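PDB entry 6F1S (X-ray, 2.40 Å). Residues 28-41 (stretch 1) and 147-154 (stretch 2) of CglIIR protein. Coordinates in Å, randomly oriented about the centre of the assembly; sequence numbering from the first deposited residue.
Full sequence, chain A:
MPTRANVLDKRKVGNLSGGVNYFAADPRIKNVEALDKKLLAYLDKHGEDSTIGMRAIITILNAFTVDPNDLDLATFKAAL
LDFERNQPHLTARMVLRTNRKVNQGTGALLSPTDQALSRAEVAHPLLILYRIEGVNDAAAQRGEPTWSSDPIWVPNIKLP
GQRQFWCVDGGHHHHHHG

Stretch 1, residues 28-41: RIKNVEALDKKLLA
Stretch 2 147-154: WSSDPIWV

A helix laid obliquely across a strand makes a mostly apolar contact, centred on Trp 153 and fixed by one direct hydrogen bond and one bridging water. Strand residues 28-29 lead through Lys 30 and the N-cap Asn 31 into helix 32-41; strand 152-154 follows a loop with a cis peptide bond before Pro 151. Their axes approach to 9.5 Å, N-to-C directions 63° apart. CA atoms pair as Arg 28 with Ser 148 (5.8 Å), Val 32 with Ile 152 (7.4 Å) and Asp 36 with Trp 153 (7.8 Å).

The CA-to-CB bond of Trp 153 (chi1 -77°, chi2 93°) points toward stretch 1, and its NE1 donates to Asp 36 OD1 at 2.8 Å; Asp 36 is t, which carries its carboxylate to the ring edge. Leu 39 (m, t) covers one ring face, CD1 lying 3.5 Å from CD2 of Trp 153 in a CH-pi contact, while Leu 40 CD2 meets the edge at Trp 153 CZ2 (4.0 Å).

Nearer the helix start, Val 32 (t) sets CG1 4.3 Å from Pro 151 CD, and Ile 29 (m, m) packs CG1 against Ile 152 CD1 (3.8 Å; Ile 152 is t, p). Water 1 accepts from Ile 29 N (2.8 Å) and donates to Ser 148 OG (2.7 Å) and Ser 149 OG (2.9 Å), both serines p. Ser 149 OG donates to Pro 151 O (2.9 Å).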

ATOM      1  N   ARG A  28      -0.307  -5.955   9.032  1.00 27.74           N
ATOM      2  CA  ARG A  28       0.800  -6.640   9.692  1.00 28.22           C
ATOM      3  C   ARG A  28       1.809  -7.125   8.652  1.00 26.77           C
ATOM      4  O   ARG A  28       1.417  -7.664   7.621  1.00 25.25           O
ATOM      5  CB  ARG A  28       0.290  -7.822  10.523  1.00 29.30           C
ATOM      6  N   ILE A  29       3.100  -6.924   8.915  1.00 28.30           N
ATOM      7  CA  ILE A  29       4.152  -7.417   8.023  1.00 30.28           C
ATOM      8  C   ILE A  29       4.770  -8.698   8.553  1.00 33.46           C
ATOM      9  O   ILE A  29       5.213  -8.748   9.699  1.00 32.83           O
ATOM     10  CB  ILE A  29       5.304  -6.406   7.836  1.00 29.03           C
ATOM     11  CG1 ILE A  29       4.782  -4.983   7.661  1.00 27.83           C
ATOM     12  CG2 ILE A  29       6.188  -6.824   6.663  1.00 27.52           C
ATOM     13  CD1 ILE A  29       4.039  -4.790   6.419  1.00 26.18           C
ATOM     14  N   LYS A  30       4.822  -9.722   7.707  1.00 38.91           N
ATOM     15  CA  LYS A  30       5.454 -10.989   8.068  1.00 43.70           C
ATOM     16  C   LYS A  30       6.899 -10.763   8.504  1.00 41.94           C
ATOM     17  O   LYS A  30       7.297 -11.148   9.605  1.00 42.44           O
ATOM     18  CB  LYS A  30       5.405 -11.969   6.892  1.00 47.23           C
ATOM     19  CG  LYS A  30       4.000 -12.317   6.423  1.00 48.12           C
ATOM     20  N   ASN A  31       7.673 -10.128   7.632  1.00 39.68           N
ATOM     21  CA  ASN A  31       9.069  -9.832   7.909  1.00 38.31           C
ATOM     22  C   ASN A  31       9.357  -8.363   7.617  1.00 33.65           C
ATOM     23  O   ASN A  31       9.629  -7.989   6.478  1.00 31.87           O
ATOM     24  CB  ASN A  31       9.985 -10.741   7.086  1.00 40.11           C
ATOM     25  CG  ASN A  31      11.440 -10.671   7.529  1.00 41.03           C
ATOM     26  OD1 ASN A  31      11.854  -9.740   8.223  1.00 40.28           O
ATOM     27  ND2 ASN A  31      12.228 -11.659   7.117  1.00 42.75           N
ATOM     28  N   VAL A  32       9.299  -7.545   8.663  1.00 31.65           N
ATOM     29  CA  VAL A  32       9.397  -6.097   8.537  1.00 30.10           C
ATOM     30  C   VAL A  32      10.705  -5.659   7.888  1.00 30.80           C
ATOM     31  O   VAL A  32      10.698  -4.900   6.916  1.00 31.54           O
ATOM     32  CB  VAL A  32       9.261  -5.412   9.916  1.00 28.37           C
ATOM     33  CG1 VAL A  32       9.503  -3.919   9.798  1.00 26.68           C
ATOM     34  CG2 VAL A  32       7.889  -5.691  10.507  1.00 28.91           C
ATOM     35  N   GLU A  33      11.821  -6.146   8.417  1.00 30.31           N
ATOM     36  CA  GLU A  33      13.130  -5.741   7.925  1.00 30.01           C
ATOM     37  C   GLU A  33      13.343  -6.131   6.468  1.00 29.04           C
ATOM     38  O   GLU A  33      13.944  -5.377   5.706  1.00 28.98           O
ATOM     39  CB  GLU A  33      14.240  -6.341   8.790  1.00 31.26           C
ATOM     40  CG  GLU A  33      14.506  -5.562  10.066  1.00 32.84           C
ATOM     41  N   ALA A  34      12.844  -7.303   6.086  1.00 27.49           N
ATOM     42  CA  ALA A  34      13.039  -7.805   4.728  1.00 26.05           C
ATOM     43  C   ALA A  34      12.230  -7.005   3.724  1.00 25.19           C
ATOM     44  O   ALA A  34      12.722  -6.666   2.650  1.00 23.92           O
ATOM     45  CB  ALA A  34      12.673  -9.282   4.643  1.00 25.81           C
ATOM     46  N   LEU A  35      10.982  -6.707   4.070  1.00 22.42           N
ATOM     47  CA  LEU A  35      10.142  -5.917   3.182  1.00 23.20           C
ATOM     48  C   LEU A  35      10.662  -4.483   3.105  1.00 23.02           C
ATOM     49  O   LEU A  35      10.784  -3.922   2.016  1.00 23.47           O
ATOM     50  CB  LEU A  35       8.687  -5.935   3.641  1.00 23.40           C
ATOM     51  CG  LEU A  35       7.765  -5.116   2.734  1.00 23.28           C
ATOM     52  CD1 LEU A  35       7.727  -5.712   1.329  1.00 23.20           C
ATOM     53  CD2 LEU A  35       6.371  -5.003   3.328  1.00 22.39           C
ATOM     54  N   ASP A  36      10.988  -3.904   4.258  1.00 24.67           N
ATOM     55  CA  ASP A  36      11.489  -2.529   4.321  1.00 26.34           C
ATOM     56  C   ASP A  36      12.767  -2.356   3.495  1.00 25.43           C
ATOM     57  O   ASP A  36      12.874  -1.426   2.703  1.00 25.48           O
ATOM     58  CB  ASP A  36      11.745  -2.111   5.773  1.00 25.21           C
ATOM     59  CG  ASP A  36      11.937  -0.615   5.924  1.00 23.82           C
ATOM     60  OD1 ASP A  36      11.164   0.155   5.313  1.00 21.97           O
ATOM     61  OD2 ASP A  36      12.870  -0.209   6.649  1.00 25.81           O
ATOM     62  N   LYS A  37      13.723  -3.260   3.681  1.00 26.81           N
ATOM     63  CA  LYS A  37      14.948  -3.267   2.886  1.00 28.65           C
ATOM     64  C   LYS A  37      14.622  -3.364   1.395  1.00 25.33           C
ATOM     65  O   LYS A  37      15.216  -2.672   0.569  1.00 24.82           O
ATOM     66  CB  LYS A  37      15.846  -4.435   3.306  1.00 33.29           C
ATOM     67  CG  LYS A  37      17.225  -4.451   2.659  1.00 37.70           C
ATOM     68  CD  LYS A  37      17.925  -5.787   2.899  1.00 42.20           C
ATOM     69  CE  LYS A  37      19.406  -5.730   2.541  1.00 45.84           C
ATOM     70  NZ  LYS A  37      20.174  -4.886   3.501  1.00 49.19           N
ATOM     71  N   LYS A  38      13.666  -4.226   1.071  1.00 23.98           N
ATOM     72  CA  LYS A  38      13.234  -4.448  -0.305  1.00 25.10           C
ATOM     73  C   LYS A  38      12.596  -3.201  -0.926  1.00 20.85           C
ATOM     74  O   LYS A  38      12.973  -2.789  -2.024  1.00 19.18           O
ATOM     75  CB  LYS A  38      12.257  -5.627  -0.354  1.00 27.91           C
ATOM     76  CG  LYS A  38      11.377  -5.687  -1.594  1.00 33.52           C
ATOM     77  CD  LYS A  38      12.002  -6.520  -2.704  1.00 39.76           C
ATOM     78  CE  LYS A  38      10.953  -6.952  -3.727  1.00 39.86           C
ATOM     79  NZ  LYS A  38       9.910  -7.830  -3.119  1.00 39.75           N
ATOM     80  N   LEU A  39      11.640  -2.603  -0.220  1.00 17.55           N
ATOM     81  CA  LEU A  39      10.933  -1.432  -0.733  1.00 16.79           C
ATOM     82  C   LEU A  39      11.848  -0.209  -0.817  1.00 16.10           C
ATOM     83  O   LEU A  39      11.781   0.559  -1.778  1.00 15.82           O
ATOM     84  CB  LEU A  39       9.703  -1.118   0.129  1.00 14.81           C
ATOM     85  CG  LEU A  39       8.557  -2.137   0.075  1.00 14.92           C
ATOM     86  CD1 LEU A  39       7.396  -1.711   0.967  1.00 13.93           C
ATOM     87  CD2 LEU A  39       8.078  -2.347  -1.356  1.00 13.15           C
ATOM     88  N   LEU A  40      12.711  -0.035   0.181  1.00 14.95           N
ATOM     89  CA  LEU A  40      13.648   1.085   0.174  1.00 15.31           C
ATOM     90  C   LEU A  40      14.718   0.938  -0.912  1.00 14.04           C
ATOM     91  O   LEU A  40      15.167   1.934  -1.480  1.00 12.77           O
ATOM     92  CB  LEU A  40      14.308   1.241   1.544  1.00 16.82           C
ATOM     93  CG  LEU A  40      13.387   1.750   2.656  1.00 18.82           C
ATOM     94  CD1 LEU A  40      14.143   1.847   3.972  1.00 17.32           C
ATOM     95  CD2 LEU A  40      12.761   3.093   2.285  1.00 13.43           C
ATOM     96  N   ALA A  41      15.125  -0.297  -1.204  1.00 13.22           N
ATOM     97  CA  ALA A  41      16.064  -0.531  -2.301  1.00 14.87           C
ATOM     98  C   ALA A  41      15.384  -0.239  -3.631  1.00 15.78           C
ATOM     99  O   ALA A  41      16.016   0.252  -4.563  1.00 18.31           O
ATOM    100  CB  ALA A  41      16.597  -1.950  -2.280  1.00 14.85           C
ATOM    101  N   TRP A 147       0.457   1.264  15.265  1.00 24.18           N
ATOM    102  CA  TRP A 147       0.626   0.349  14.145  1.00 23.57           C
ATOM    103  C   TRP A 147       1.293  -0.923  14.664  1.00 24.32           C
ATOM    104  O   TRP A 147       1.910  -0.904  15.722  1.00 25.22           O
ATOM    105  CB  TRP A 147       1.451   0.989  13.026  1.00 21.01           C
ATOM    106  CG  TRP A 147       0.863   2.270  12.485  1.00 20.97           C
ATOM    107  CD1 TRP A 147       1.206   3.542  12.844  1.00 20.01           C
ATOM    108  CD2 TRP A 147      -0.170   2.402  11.493  1.00 19.27           C
ATOM    109  NE1 TRP A 147       0.455   4.455  12.140  1.00 18.23           N
ATOM    110  CE2 TRP A 147      -0.397   3.780  11.302  1.00 18.19           C
ATOM    111  CE3 TRP A 147      -0.923   1.487  10.745  1.00 18.69           C
ATOM    112  CZ2 TRP A 147      -1.341   4.268  10.397  1.00 18.86           C
ATOM    113  CZ3 TRP A 147      -1.864   1.975   9.848  1.00 18.92           C
ATOM    114  CH2 TRP A 147      -2.062   3.352   9.680  1.00 18.20           C
ATOM    115  N   SER A 148       1.170  -2.019  13.923  1.00 24.66           N
ATOM    116  CA  SER A 148       1.635  -3.318  14.401  1.00 26.23           C
ATOM    117  C   SER A 148       3.155  -3.394  14.478  1.00 27.73           C
ATOM    118  O   SER A 148       3.702  -4.284  15.121  1.00 29.08           O
ATOM    119  CB  SER A 148       1.103  -4.445  13.510  1.00 26.05           C
ATOM    120  OG  SER A 148       1.568  -4.310  12.177  1.00 26.78           O
ATOM    121  N   SER A 149       3.836  -2.460  13.823  1.00 27.97           N
ATOM    122  CA  SER A 149       5.290  -2.416  13.885  1.00 28.14           C
ATOM    123  C   SER A 149       5.831  -1.020  13.615  1.00 29.65           C
ATOM    124  O   SER A 149       5.146  -0.161  13.057  1.00 30.69           O
ATOM    125  CB  SER A 149       5.909  -3.409  12.896  1.00 28.10           C
ATOM    126  OG  SER A 149       5.660  -3.027  11.556  1.00 27.48           O
ATOM    127  N   ASP A 150       7.072  -0.812  14.035  1.00 31.22           N
ATOM    128  CA  ASP A 150       7.796   0.416  13.780  1.00 30.78           C
ATOM    129  C   ASP A 150       9.155   0.036  13.200  1.00 30.25           C
ATOM    130  O   ASP A 150       9.979  -0.558  13.890  1.00 30.13           O
ATOM    131  CB  ASP A 150       7.950   1.241  15.064  1.00 32.15           C
ATOM    132  CG  ASP A 150       8.648   2.574  14.828  1.00 33.28           C
ATOM    133  OD1 ASP A 150       8.469   3.161  13.747  1.00 33.83           O
ATOM    134  OD2 ASP A 150       9.379   3.039  15.723  1.00 35.39           O
ATOM    135  N   PRO A 151       9.393   0.357  11.917  1.00 30.09           N
ATOM    136  CA  PRO A 151       8.484   1.076  11.022  1.00 28.64           C
ATOM    137  C   PRO A 151       7.387   0.185  10.455  1.00 26.40           C
ATOM    138  O   PRO A 151       7.481  -1.039  10.541  1.00 26.04           O
ATOM    139  CB  PRO A 151       9.410   1.549   9.905  1.00 29.31           C
ATOM    140  CG  PRO A 151      10.410   0.440   9.802  1.00 30.97           C
ATOM    141  CD  PRO A 151      10.627  -0.052  11.221  1.00 30.59           C
ATOM    142  N   ILE A 152       6.362   0.806   9.883  1.00 24.31           N
ATOM    143  CA  ILE A 152       5.299   0.081   9.204  1.00 21.60           C
ATOM    144  C   ILE A 152       5.187   0.601   7.773  1.00 19.95           C
ATOM    145  O   ILE A 152       5.562   1.739   7.486  1.00 19.61           O
ATOM    146  CB  ILE A 152       3.937   0.237   9.942  1.00 25.04           C
ATOM    147  CG1 ILE A 152       2.903  -0.771   9.429  1.00 25.53           C
ATOM    148  CG2 ILE A 152       3.400   1.663   9.813  1.00 24.30           C
ATOM    149  CD1 ILE A 152       3.206  -2.202   9.767  1.00 25.16           C
ATOM    150  N   TRP A 153       4.705  -0.245   6.870  1.00 19.87           N
ATOM    151  CA  TRP A 153       4.273   0.197   5.552  1.00 17.61           C
ATOM    152  C   TRP A 153       2.768  -0.010   5.475  1.00 18.55           C
ATOM    153  O   TRP A 153       2.275  -1.087   5.818  1.00 18.79           O
ATOM    154  CB  TRP A 153       4.969  -0.579   4.434  1.00 15.51           C
ATOM    155  CG  TRP A 153       6.376  -0.173   4.151  1.00 15.09           C
ATOM    156  CD1 TRP A 153       7.507  -0.719   4.679  1.00 16.78           C
ATOM    157  CD2 TRP A 153       6.815   0.853   3.245  1.00 15.25           C
ATOM    158  NE1 TRP A 153       8.620  -0.096   4.171  1.00 16.95           N
ATOM    159  CE2 TRP A 153       8.224   0.872   3.287  1.00 15.68           C
ATOM    160  CE3 TRP A 153       6.152   1.761   2.410  1.00 14.93           C
ATOM    161  CZ2 TRP A 153       8.985   1.758   2.523  1.00 13.23           C
ATOM    162  CZ3 TRP A 153       6.910   2.642   1.653  1.00 14.51           C
ATOM    163  CH2 TRP A 153       8.311   2.633   1.716  1.00 14.63           C
ATOM    164  N   VAL A 154       2.039   1.013   5.047  1.00 15.73           N
ATOM    165  CA  VAL A 154       0.589   0.903   4.923  1.00 15.12           C
ATOM    166  C   VAL A 154       0.170   0.937   3.450  1.00 14.74           C
ATOM    167  O   VAL A 154       0.502   1.874   2.727  1.00 17.97           O
ATOM    168  CB  VAL A 154      -0.129   2.025   5.695  1.00 14.78           C
ATOM    169  CG1 VAL A 154      -1.621   1.766   5.731  1.00 13.53           C
ATOM    170  CG2 VAL A 154       0.429   2.141   7.109  1.00 14.40           C
TER
HETATM  171  O   HOH W   1       3.775  -5.198  11.001  1.00 24.82           O